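CDA peptide synthetase I (Streptomyces coelicolor, PDB 5DU9) is represented here by a condensation domain of a non-ribosomal peptide synthetase, a two-lobed fold of the CoA-dependent acyltransferase clan. Local coordinates at residues S138-F143 with A167-R172; E202-S207 with H342-G347; E323-V328 with A433-D438. The protein carries 1 engineered substitution. All blocks are in the same frame, centred on the assembly; numbering follows the deposited sequence.

From the N terminus, interaction 1 comes first: strand 138-146 is followed by strand 149-157 and helix 163-182, and residues 167-172 fold back onto 138-143, closing a short loop of 23 intervening residues before either other contact opens. Interaction 2 joins the end of helix 194-205 to the turn after helix 325-341, with 134 residues between its segments. Interaction 3 opens within that span and ties the start of helix 325-341 to the end of helix 418-437, so interactions 2 and 3 cross, with helix 325-341 leading from one to the other. Interactions 1 and 3 lie on opposite sides of the chain's centre, 38 Å apart between centres. None of the three touches another.

Interaction 1 of 3, residues S138-F143 with A167-R172; sequences SSHALF and ALFYER
His140 on strand 138-146 and Phe169 on helix 163-182 form a helix-on-sheet contact in the alpha/beta sandwich of a condensation domain. The backbones stay well apart, with His140 CA and Tyr170 CA 11.6 Å from each other, and two aromatic side chains approaching from opposite directions bridge the gap. The closest pair is His140 CE1 to Phe169 CZ at 3.5 Å, while His140 ND1 lies 3.8 Å from the same CZ. Seen from the histidine, CZ arrives at the ring edge, near the imidazole plane. The ring planes are inclined at 50° with centroids 5.4 Å apart, a pairing that is neither a stack nor edge-to-face.

The first torsions explain the reach. Phe169 swings CG anti to its backbone N (chi1 167°), sending the ring from the helix toward the sheet, whereas His140 keeps CG beside its N and anti to the carbonyl carbon (chi1 -56°). Both side chains leave their backbones toward the partner segment, and both residues are buried. Leu53 of helix 46-58 and Leu154 of strand 149-157 touch both side chains, so the aromatic pair belongs to a mainly apolar layer between helices and sheet.

The imidazole is also held through its nitrogens, which limits rotation about chi2. ND1 hydrogen-bonds to Tyr152 OH on the adjacent strand. On the other side of CE1, His140 NE2 and Ser138 OG, from two residues earlier on the same strand, share a hydrogen bond of 2.8 Å.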
loop_
_atom_site.group_PDB
_atom_site.type_symbol
_atom_site.label_atom_id
_atom_site.label_comp_id
_atom_site.label_asym_id
_atom_site.label_seq_id
_atom_site.Cartn_x
_atom_site.Cartn_y
_atom_site.Cartn_z
ATOM N N SER A 138 11.105 1.048 -12.114
ATOM C CA SER A 138 10.474 2.217 -11.530
ATOM C C SER A 138 10.522 3.391 -12.492
ATOM O O SER A 138 11.225 3.360 -13.508
ATOM C CB SER A 138 11.139 2.581 -10.200
ATOM O OG SER A 138 12.493 2.955 -10.379
ATOM N N SER A 139 9.753 4.419 -12.154
ATOM C CA SER A 139 9.618 5.614 -12.966
ATOM C C SER A 139 9.572 6.808 -12.022
ATOM O O SER A 139 8.804 6.805 -11.062
ATOM C CB SER A 139 8.356 5.536 -13.826
ATOM O OG SER A 139 8.203 6.685 -14.638
ATOM N N HIS A 140 10.399 7.814 -12.293
ATOM C CA HIS A 140 10.566 8.942 -11.384
ATOM C C HIS A 140 10.374 10.263 -12.105
ATOM O O HIS A 140 10.949 10.490 -13.170
ATOM C CB HIS A 140 11.953 8.907 -10.741
ATOM C CG HIS A 140 12.257 7.626 -10.033
ATOM N ND1 HIS A 140 12.297 7.527 -8.658
ATOM C CD2 HIS A 140 12.532 6.387 -10.506
ATOM C CE1 HIS A 140 12.587 6.285 -8.317
ATOM N NE2 HIS A 140 12.732 5.573 -9.419
ATOM N N ALA A 141 9.566 11.137 -11.516
ATOM C CA ALA A 141 9.370 12.470 -12.069
ATOM C C ALA A 141 9.240 13.513 -10.972
ATOM O O ALA A 141 8.562 13.296 -9.969
ATOM C CB ALA A 141 8.140 12.497 -12.964
ATOM N N LEU A 142 9.913 14.641 -11.179
ATOM C CA LEU A 142 9.760 15.812 -10.331
ATOM C C LEU A 142 8.936 16.838 -11.088
ATOM O O LEU A 142 9.331 17.279 -12.165
ATOM C CB LEU A 142 11.121 16.396 -9.946
ATOM C CG LEU A 142 11.081 17.665 -9.088
ATOM C CD1 LEU A 142 10.571 17.350 -7.686
ATOM C CD2 LEU A 142 12.447 18.327 -9.034
ATOM N N PHE A 143 7.782 17.193 -10.537
ATOM C CA PHE A 143 6.948 18.238 -11.114
ATOM C C PHE A 143 7.180 19.559 -10.394
ATOM O O PHE A 143 7.254 19.591 -9.167
ATOM C CB PHE A 143 5.468 17.867 -11.031
ATOM C CG PHE A 143 5.101 16.635 -11.801
ATOM C CD1 PHE A 143 4.693 16.724 -13.122
ATOM C CD2 PHE A 143 5.148 15.387 -11.201
ATOM C CE1 PHE A 143 4.347 15.592 -13.830
ATOM C CE2 PHE A 143 4.802 14.251 -11.909
ATOM C CZ PHE A 143 4.400 14.357 -13.223
ATOM N N ALA A 167 8.274 4.390 1.627
ATOM C CA ALA A 167 8.728 5.254 2.708
ATOM C C ALA A 167 10.240 5.146 2.899
ATOM O O ALA A 167 10.916 6.148 3.115
ATOM C CB ALA A 167 8.001 4.911 4.003
ATOM N N LEU A 168 10.773 3.927 2.819
ATOM C CA LEU A 168 12.216 3.734 2.953
ATOM C C LEU A 168 12.952 4.490 1.854
ATOM O O LEU A 168 13.986 5.119 2.098
ATOM C CB LEU A 168 12.584 2.251 2.897
ATOM C CG LEU A 168 12.184 1.376 4.087
ATOM C CD1 LEU A 168 12.467 -0.083 3.766
ATOM C CD2 LEU A 168 12.915 1.790 5.353
ATOM N N PHE A 169 12.407 4.427 0.645
ATOM C CA PHE A 169 12.997 5.116 -0.493
ATOM C C PHE A 169 13.018 6.630 -0.298
ATOM O O PHE A 169 14.059 7.269 -0.461
ATOM C CB PHE A 169 12.238 4.784 -1.778
ATOM C CG PHE A 169 12.595 5.680 -2.928
ATOM C CD1 PHE A 169 13.732 5.443 -3.675
ATOM C CD2 PHE A 169 11.805 6.772 -3.246
ATOM C CE1 PHE A 169 14.074 6.274 -4.726
ATOM C CE2 PHE A 169 12.139 7.608 -4.297
ATOM C CZ PHE A 169 13.274 7.356 -5.038
ATOM N N TYR A 170 11.866 7.203 0.044
ATOM C CA TYR A 170 11.744 8.656 0.154
ATOM C C TYR A 170 12.690 9.219 1.210
ATOM O O TYR A 170 13.333 10.246 0.996
ATOM C CB TYR A 170 10.309 9.054 0.498
ATOM C CG TYR A 170 9.306 8.952 -0.628
ATOM C CD1 TYR A 170 9.593 9.432 -1.898
ATOM C CD2 TYR A 170 8.057 8.394 -0.405
ATOM C CE1 TYR A 170 8.662 9.349 -2.920
ATOM C CE2 TYR A 170 7.124 8.309 -1.410
ATOM C CZ TYR A 170 7.428 8.791 -2.668
ATOM O OH TYR A 170 6.495 8.700 -3.675
ATOM N N GLU A 171 12.768 8.546 2.354
ATOM C CA GLU A 171 13.637 8.994 3.434
ATOM C C GLU A 171 15.098 8.986 3.000
ATOM O O GLU A 171 15.844 9.916 3.302
ATOM C CB GLU A 171 13.459 8.120 4.678
ATOM C CG GLU A 171 12.134 8.327 5.399
ATOM C CD GLU A 171 12.183 7.934 6.864
ATOM O OE1 GLU A 171 13.115 7.202 7.260
ATOM O OE2 GLU A 171 11.284 8.357 7.621
ATOM N N ARG A 172 15.506 7.937 2.295
ATOM C CA ARG A 172 16.888 7.835 1.831
ATOM C C ARG A 172 17.184 8.904 0.781
ATOM O O ARG A 172 18.247 9.532 0.801
ATOM C CB ARG A 172 17.168 6.441 1.263
ATOM C CG ARG A 172 18.541 6.285 0.623
ATOM C CD ARG A 172 19.662 6.632 1.590
ATOM N NE ARG A 172 20.981 6.436 0.993
ATOM C CZ ARG A 172 22.117 6.877 1.526
ATOM N NH1 ARG A 172 22.106 7.551 2.668
ATOM N NH2 ARG A 172 23.269 6.653 0.909
#

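Interaction 2 of 3, residues E202-S207 with H342-G347; sequences EAYRAS and HSRFRG
Tyr204, in the last turn of helix 194-205, faces Arg344 within a type I beta turn from His342 to Phe345, their CA atoms 7.8 Å apart. This turn connects helix 325-341 to helix 347-354, so the contact packs that connection against the end of helix 194-205. The helix ends here: Tyr204 O accepts from Ser207 N and from Ser207 OG, the latter at 2.7 Å, while Ser207 is itself the N-cap of helix 208-220. No hydrogen bond joins the two segments.

The tyrosine ring, turned away from its own backbone N, slides past the Arg344 side chain in the opposite direction. Arg344 CB sits over one face, 3.6 Å from the ring centroid and 16° off the normal, a CH-pi contact. A bend at chi3 (80°) returns the arginine chain along the tyrosine, bringing the guanidinium over Tyr204 CB, 3.8 Å from Arg344 CZ. Ring and guanidinium planes are only 9° apart, but the charged group is displaced toward the root of the tyrosine. Beyond the ring, Tyr204 OH meets the edge of the Phe345 ring, 3.7 Å from Phe345 CD1.

Phe345 N, though close to this hydroxyl, has too poor an angle to bond. The contact therefore implies two tasks for one tyrosine: its face packs against aliphatic arginine carbon, while its hydroxyl is hydrogen-bonded to Asp213 OD2, tying helix 194-205 to helix 208-220.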
loop_
_atom_site.group_PDB
_atom_site.type_symbol
_atom_site.label_atom_id
_atom_site.label_comp_id
_atom_site.label_asym_id
_atom_site.label_seq_id
_atom_site.Cartn_x
_atom_site.Cartn_y
_atom_site.Cartn_z
ATOM N N GLU A 202 11.686 -18.979 3.885
ATOM C CA GLU A 202 11.921 -20.392 3.619
ATOM C C GLU A 202 11.954 -21.187 4.921
ATOM O O GLU A 202 11.407 -22.286 4.999
ATOM C CB GLU A 202 13.225 -20.574 2.840
ATOM C CG GLU A 202 13.104 -20.191 1.373
ATOM C CD GLU A 202 14.429 -20.219 0.638
ATOM O OE1 GLU A 202 15.477 -20.389 1.295
ATOM O OE2 GLU A 202 14.421 -20.073 -0.602
ATOM N N ALA A 203 12.581 -20.621 5.948
ATOM C CA ALA A 203 12.640 -21.279 7.246
ATOM C C ALA A 203 11.242 -21.399 7.840
ATOM O O ALA A 203 10.910 -22.411 8.460
ATOM C CB ALA A 203 13.559 -20.522 8.191
ATOM N N TYR A 204 10.422 -20.371 7.646
ATOM C CA TYR A 204 9.056 -20.405 8.154
ATOM C C TYR A 204 8.259 -21.513 7.469
ATOM O O TYR A 204 7.544 -22.269 8.124
ATOM C CB TYR A 204 8.349 -19.063 7.951
ATOM C CG TYR A 204 6.845 -19.208 8.011
ATOM C CD1 TYR A 204 6.196 -19.398 9.221
ATOM C CD2 TYR A 204 6.081 -19.188 6.851
ATOM C CE1 TYR A 204 4.817 -19.553 9.277
ATOM C CE2 TYR A 204 4.711 -19.342 6.896
ATOM C CZ TYR A 204 4.083 -19.522 8.109
ATOM O OH TYR A 204 2.717 -19.676 8.149
ATOM N N ARG A 205 8.386 -21.605 6.149
ATOM C CA ARG A 205 7.657 -22.612 5.388
ATOM C C ARG A 205 8.025 -24.027 5.830
ATOM O O ARG A 205 7.198 -24.936 5.761
ATOM C CB ARG A 205 7.919 -22.446 3.888
ATOM C CG ARG A 205 7.252 -21.214 3.288
ATOM C CD ARG A 205 7.192 -21.273 1.770
ATOM N NE ARG A 205 8.496 -21.076 1.141
ATOM C CZ ARG A 205 9.065 -19.887 0.953
ATOM N NH1 ARG A 205 8.458 -18.779 1.358
ATOM N NH2 ARG A 205 10.251 -19.805 0.365
ATOM N N ALA A 206 9.260 -24.201 6.295
ATOM C CA ALA A 206 9.753 -25.509 6.717
ATOM C C ALA A 206 9.491 -25.793 8.196
ATOM O O ALA A 206 9.847 -26.863 8.696
ATOM C CB ALA A 206 11.245 -25.616 6.430
ATOM N N SER A 207 8.868 -24.845 8.890
ATOM C CA SER A 207 8.712 -24.933 10.341
ATOM C C SER A 207 7.385 -25.552 10.756
ATOM O O SER A 207 6.471 -25.698 9.946
ATOM C CB SER A 207 8.833 -23.545 10.973
ATOM O OG SER A 207 7.656 -22.787 10.763
ATOM N N HIS A 342 -1.064 -15.365 13.411
ATOM C CA HIS A 342 -0.856 -16.316 12.320
ATOM C C HIS A 342 -0.560 -15.578 11.011
ATOM O O HIS A 342 -0.875 -16.059 9.928
ATOM C CB HIS A 342 -2.086 -17.214 12.157
ATOM C CG HIS A 342 -2.467 -17.946 13.408
ATOM N ND1 HIS A 342 -3.312 -17.409 14.355
ATOM C CD2 HIS A 342 -2.109 -19.165 13.871
ATOM C CE1 HIS A 342 -3.465 -18.272 15.344
ATOM N NE2 HIS A 342 -2.747 -19.346 15.075
ATOM N N SER A 343 0.073 -14.415 11.124
ATOM C CA SER A 343 0.230 -13.500 9.995
ATOM C C SER A 343 1.220 -13.957 8.920
ATOM O O SER A 343 1.231 -13.396 7.824
ATOM C CB SER A 343 0.663 -12.122 10.509
ATOM O OG SER A 343 1.971 -12.169 11.063
ATOM N N ARG A 344 2.051 -14.955 9.210
ATOM C CA ARG A 344 3.065 -15.364 8.239
ATOM C C ARG A 344 2.478 -16.248 7.144
ATOM O O ARG A 344 3.099 -16.447 6.105
ATOM C CB ARG A 344 4.225 -16.086 8.927
ATOM C CG ARG A 344 5.002 -15.191 9.875
ATOM C CD ARG A 344 6.378 -15.748 10.212
ATOM N NE ARG A 344 7.347 -15.474 9.150
ATOM C CZ ARG A 344 8.668 -15.479 9.313
ATOM N NH1 ARG A 344 9.195 -15.742 10.501
ATOM N NH2 ARG A 344 9.468 -15.212 8.285
ATOM N N PHE A 345 1.279 -16.772 7.363
ATOM C CA PHE A 345 0.649 -17.588 6.336
ATOM C C PHE A 345 0.188 -16.677 5.209
ATOM O O PHE A 345 -0.440 -15.656 5.452
ATOM C CB PHE A 345 -0.524 -18.387 6.895
ATOM C CG PHE A 345 -0.910 -19.554 6.038
ATOM C CD1 PHE A 345 -0.159 -20.717 6.054
ATOM C CD2 PHE A 345 -2.015 -19.486 5.213
ATOM C CE1 PHE A 345 -0.504 -21.791 5.261
ATOM C CE2 PHE A 345 -2.367 -20.561 4.416
ATOM C CZ PHE A 345 -1.610 -21.712 4.442
ATOM N N ARG A 346 0.510 -17.058 3.977
ATOM C CA ARG A 346 0.261 -16.208 2.820
ATOM C C ARG A 346 -1.204 -16.203 2.416
ATOM O O ARG A 346 -1.830 -17.249 2.316
ATOM C CB ARG A 346 1.117 -16.668 1.639
ATOM C CG ARG A 346 2.619 -16.558 1.871
ATOM C CD ARG A 346 3.055 -15.121 2.098
ATOM N NE ARG A 346 2.630 -14.252 1.007
ATOM C CZ ARG A 346 2.810 -12.934 0.971
ATOM N NH1 ARG A 346 3.422 -12.304 1.970
ATOM N NH2 ARG A 346 2.368 -12.244 -0.073
ATOM N N GLY A 347 -1.741 -15.012 2.175
ATOM C CA GLY A 347 -3.129 -14.878 1.777
ATOM C C GLY A 347 -3.420 -15.631 0.497
ATOM O O GLY A 347 -4.474 -16.254 0.345
#

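Interaction 3 of 3, residues E323-V328 with A433-D438; sequences ESFARV and AELAAD
Phe325 and Leu435 carry this helix-to-helix contact, the phenyl ring in the first turn of helix 325-341 lying against the last turns of helix 418-437. Leu435 CB stands almost over the ring centre, 3.7 Å from the Phe325 centroid and 7° off the normal, so the methylene makes a well-centred CH-pi contact. The side chains cross at about a right angle. On the same leucine, CD1 covers one border of the ring, 3.9 Å from Phe325 CE1, and CD2 reaches back to 4.1 Å from Phe325 CB. Across the ring, Phe325 CD2 lies 3.6 Å from Leu435 O, a carbonyl that accepts the backbone N-H of Asp438.

Phe325 is extended, with CG opposite N across the CA-CB bond (chi1 -179°), which carries the ring from its helix toward Leu435. The leucine instead sets CG beside its own N, leaving CB to approach the ring face while the methyl groups spread along it.

The next shell fixes the start of the phenylalanine helix. Ser324 is the N-cap, its OG accepting from Arg327 N at 3.0 Å with an N-H...O angle of 145°. Backbone hydrogen bonds pair Phe325 with Ala441 and Ala326 with Pro439, tying this end to the chain that follows helix 418-437. Helix 267-283 supplies Val270 and Ala273 against Phe325 and Ala277 against Leu435, while Ala436 packs on helix 250-263. Such apolar packing among several helices is characteristic of the helical layer flanking the sheet in the C-terminal lobe of condensation domains.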
loop_
_atom_site.group_PDB
_atom_site.type_symbol
_atom_site.label_atom_id
_atom_site.label_comp_id
_atom_site.label_asym_id
_atom_site.label_seq_id
_atom_site.Cartn_x
_atom_site.Cartn_y
_atom_site.Cartn_z
ATOM N N GLU A 323 -25.640 -4.458 18.734
ATOM C CA GLU A 323 -24.292 -4.174 19.215
ATOM C C GLU A 323 -23.937 -2.702 19.026
ATOM O O GLU A 323 -24.355 -2.068 18.061
ATOM C CB GLU A 323 -23.268 -5.057 18.498
ATOM C CG GLU A 323 -23.329 -6.514 18.925
ATOM C CD GLU A 323 -22.285 -7.377 18.239
ATOM O OE1 GLU A 323 -21.825 -7.003 17.139
ATOM O OE2 GLU A 323 -21.924 -8.430 18.805
ATOM N N SER A 324 -23.160 -2.169 19.964
ATOM C CA SER A 324 -22.657 -0.804 19.863
ATOM C C SER A 324 -21.454 -0.735 18.936
ATOM O O SER A 324 -20.852 -1.755 18.622
ATOM C CB SER A 324 -22.254 -0.280 21.237
ATOM O OG SER A 324 -21.128 -0.995 21.709
ATOM N N PHE A 325 -21.075 0.471 18.525
ATOM C CA PHE A 325 -19.877 0.618 17.715
ATOM C C PHE A 325 -18.660 0.185 18.530
ATOM O O PHE A 325 -17.755 -0.458 18.009
ATOM C CB PHE A 325 -19.710 2.054 17.214
ATOM C CG PHE A 325 -18.498 2.246 16.339
ATOM C CD1 PHE A 325 -18.310 1.463 15.211
ATOM C CD2 PHE A 325 -17.555 3.207 16.643
ATOM C CE1 PHE A 325 -17.200 1.631 14.408
ATOM C CE2 PHE A 325 -16.438 3.379 15.848
ATOM C CZ PHE A 325 -16.262 2.592 14.725
ATOM N N ALA A 326 -18.654 0.510 19.817
ATOM C CA ALA A 326 -17.563 0.081 20.692
ATOM C C ALA A 326 -17.450 -1.440 20.720
ATOM O O ALA A 326 -16.350 -1.988 20.792
ATOM C CB ALA A 326 -17.760 0.619 22.105
ATOM N N ARG A 327 -18.585 -2.125 20.655
ATOM C CA ARG A 327 -18.567 -3.583 20.636
ATOM C C ARG A 327 -17.968 -4.105 19.336
ATOM O O ARG A 327 -17.268 -5.114 19.332
ATOM C CB ARG A 327 -19.972 -4.155 20.824
ATOM C CG ARG A 327 -20.010 -5.681 20.872
ATOM C CD ARG A 327 -19.304 -6.221 22.114
ATOM N NE ARG A 327 -19.330 -7.680 22.184
ATOM C CZ ARG A 327 -18.446 -8.479 21.593
ATOM N NH1 ARG A 327 -17.455 -7.973 20.868
ATOM N NH2 ARG A 327 -18.557 -9.794 21.720
ATOM N N VAL A 328 -18.245 -3.429 18.227
ATOM C CA VAL A 328 -17.663 -3.834 16.952
ATOM C C VAL A 328 -16.152 -3.627 16.973
ATOM O O VAL A 328 -15.405 -4.438 16.428
ATOM C CB VAL A 328 -18.286 -3.063 15.773
ATOM C CG1 VAL A 328 -17.633 -3.468 14.455
ATOM C CG2 VAL A 328 -19.786 -3.330 15.713
ATOM N N ALA A 433 -17.675 8.958 10.676
ATOM C CA ALA A 433 -17.563 10.086 11.593
ATOM C C ALA A 433 -18.680 10.076 12.633
ATOM O O ALA A 433 -18.462 10.435 13.791
ATOM C CB ALA A 433 -17.576 11.396 10.821
ATOM N N GLU A 434 -19.878 9.676 12.215
ATOM C CA GLU A 434 -21.017 9.577 13.123
ATOM C C GLU A 434 -20.796 8.481 14.169
ATOM O O GLU A 434 -21.099 8.661 15.350
ATOM C CB GLU A 434 -22.299 9.302 12.336
ATOM C CG GLU A 434 -23.573 9.349 13.169
ATOM C CD GLU A 434 -23.946 10.756 13.601
ATOM O OE1 GLU A 434 -23.525 11.723 12.930
ATOM O OE2 GLU A 434 -24.661 10.895 14.616
ATOM N N LEU A 435 -20.274 7.341 13.730
ATOM C CA LEU A 435 -19.961 6.243 14.634
ATOM C C LEU A 435 -18.910 6.667 15.652
ATOM O O LEU A 435 -19.059 6.440 16.854
ATOM C CB LEU A 435 -19.457 5.026 13.855
ATOM C CG LEU A 435 -20.483 4.307 12.980
ATOM C CD1 LEU A 435 -19.785 3.310 12.068
ATOM C CD2 LEU A 435 -21.528 3.612 13.836
ATOM N N ALA A 436 -17.842 7.278 15.157
ATOM C CA ALA A 436 -16.720 7.667 16.006
ATOM C C ALA A 436 -17.134 8.704 17.050
ATOM O O ALA A 436 -16.577 8.745 18.149
ATOM C CB ALA A 436 -15.582 8.201 15.154
ATOM N N ALA A 437 -18.120 9.528 16.713
ATOM C CA ALA A 437 -18.564 10.599 17.607
ATOM C C ALA A 437 -19.266 10.061 18.851
ATOM O O ALA A 437 -19.338 10.747 19.870
ATOM C CB ALA A 437 -19.481 11.555 16.861
ATOM N N ASP A 438 -19.792 8.843 18.766
ATOM C CA ASP A 438 -20.427 8.203 19.916
ATOM C C ASP A 438 -20.341 6.683 19.805
ATOM O O ASP A 438 -21.272 6.040 19.325
ATOM C CB ASP A 438 -21.887 8.634 20.040
ATOM C CG ASP A 438 -22.569 8.030 21.250
ATOM O OD1 ASP A 438 -21.862 7.466 22.113
ATOM O OD2 ASP A 438 -23.811 8.121 21.341
#